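Local coordinates for choline dehydrogenase and related flavoproteins (Aspergillus oryzae, PDB 3Q9T), which oxidises formate as a formate oxidase of the glucose-methanol-choline oxidoreductase family, using an 8-formyl-FAD cofactor at its catalytic site, at the interface of chains A and B. Sequence-based numbering; all coordinates share one arbitrary frame. Chains: chain A/B, Choline dehydrogenase and related flavoproteins.

The interface of chains A and B. Residues chain A 78-80; chain B 78-80.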
loop_
_atom_site.group_PDB
_atom_site.type_symbol
_atom_site.label_atom_id
_atom_site.label_comp_id
_atom_site.label_asym_id
_atom_site.label_seq_id
_atom_site.Cartn_x
_atom_site.Cartn_y
_atom_site.Cartn_z
ATOM N N GLU A 78 6.874 -0.217 -1.998
ATOM C CA GLU A 78 6.313 0.404 -0.793
ATOM C C GLU A 78 4.846 0.027 -0.587
ATOM O O GLU A 78 4.016 0.128 -1.502
ATOM C CB GLU A 78 6.492 1.927 -0.805
ATOM C CG GLU A 78 6.031 2.650 0.485
ATOM C CD GLU A 78 6.448 4.122 0.517
ATOM O OE1 GLU A 78 5.987 4.888 1.393
ATOM O OE2 GLU A 78 7.260 4.516 -0.339
ATOM N N ARG A 79 4.530 -0.416 0.626
ATOM C CA ARG A 79 3.163 -0.786 0.955
ATOM C C ARG A 79 2.769 -0.203 2.311
ATOM O O ARG A 79 3.553 -0.203 3.256
ATOM C CB ARG A 79 3.023 -2.300 0.960
ATOM C CG ARG A 79 1.693 -2.822 1.440
ATOM C CD ARG A 79 1.388 -4.138 0.750
ATOM N NE ARG A 79 2.388 -5.169 1.018
ATOM C CZ ARG A 79 2.446 -5.864 2.154
ATOM N NH1 ARG A 79 1.571 -5.637 3.119
ATOM N NH2 ARG A 79 3.373 -6.788 2.332
ATOM N N ILE A 80 1.549 0.294 2.395
ATOM C CA ILE A 80 1.033 0.808 3.641
ATOM C C ILE A 80 -0.186 -0.047 3.936
ATOM O O ILE A 80 -0.865 -0.497 3.019
ATOM C CB ILE A 80 0.710 2.307 3.547
ATOM C CG1 ILE A 80 0.181 2.836 4.888
ATOM C CG2 ILE A 80 -0.281 2.572 2.402
ATOM C CD1 ILE A 80 -0.138 4.353 4.860
ATOM N N GLU B 78 -6.075 2.593 2.769
ATOM C CA GLU B 78 -5.059 3.323 2.004
ATOM C C GLU B 78 -4.036 2.380 1.369
ATOM O O GLU B 78 -3.468 1.500 2.030
ATOM C CB GLU B 78 -4.366 4.391 2.857
ATOM C CG GLU B 78 -3.359 5.288 2.094
ATOM C CD GLU B 78 -2.880 6.479 2.927
ATOM O OE1 GLU B 78 -1.925 7.182 2.528
ATOM O OE2 GLU B 78 -3.477 6.723 3.990
ATOM N N ARG B 79 -3.805 2.569 0.073
ATOM C CA ARG B 79 -2.838 1.752 -0.640
ATOM C C ARG B 79 -1.952 2.630 -1.522
ATOM O O ARG B 79 -2.421 3.568 -2.163
ATOM C CB ARG B 79 -3.559 0.707 -1.478
ATOM C CG ARG B 79 -2.678 -0.106 -2.392
ATOM C CD ARG B 79 -3.281 -1.486 -2.577
ATOM N NE ARG B 79 -4.616 -1.452 -3.168
ATOM C CZ ARG B 79 -4.844 -1.260 -4.468
ATOM N NH1 ARG B 79 -3.832 -1.083 -5.302
ATOM N NH2 ARG B 79 -6.076 -1.245 -4.942
ATOM N N ILE B 80 -0.669 2.321 -1.546
ATOM C CA ILE B 80 0.258 3.030 -2.395
ATOM C C ILE B 80 0.831 1.965 -3.313
ATOM O O ILE B 80 0.972 0.813 -2.916
ATOM C CB ILE B 80 1.332 3.761 -1.576
ATOM C CG1 ILE B 80 2.296 4.524 -2.498
ATOM C CG2 ILE B 80 2.080 2.773 -0.666
ATOM C CD1 ILE B 80 3.388 5.304 -1.723
HETATM O O HOH W 1 0.025 0.073 0.024
#
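A:Ile80 and B:Ile80 meet methyl to methyl at the centre of this two-fold patch, CG2 of one lying 3.9 Å from CG2 of the other, with the two side chains running at about a right angle. Each belongs to strand 77-81 of its chain, and together the two isoleucines carry most of the surface buried here. In both, CG1 stands anti to the backbone N (chi1 -179°), which sets CG2 between N and the carbonyl carbon and turns this methyl to the partner strand. There it also touches the peptide oxygen of the opposite Glu78, A:Ile80 CG2 to B:Glu78 O being 3.4 Å, and it faces the backbone of Arg79, with 4.1 Å from A:Ile80 CG2 to B:Arg79 CA.

The longer branch of the isoleucine reaches further out. Its tip, B:Ile80 CD1, abuts the carboxylate carbon CD of A:Glu78 at 4.0 Å, and the exchanged pair does the same. The glutamate chain is extended, CG anti to N (chi1 -175°), and the methylene CG of A:Glu78 lies 4.1 Å from B:Ile80 CG2. The glutamate crosses the isoleucine obliquely, touching it with methylene carbon as well as with its carboxylate.

No direct polar bond joins the chains in this patch. Instead water 1 sits between the strands, gripped by the amide N of A:Ile80 and of B:Ile80, each 2.8 Å from the water oxygen and nearly straight (170° at the hydrogen). The carbonyl O of A:Ile80 and that of B:Ile80 each lie 3.2 Å from the oxygen of water 1; the water is thus held by the N-H and C=O of both isoleucines.

The strands form a small, water-bridged, self-complementary part of the contact between two copies of formate oxidase; whether this pairing is the dimer in solution, the structure alone does not show.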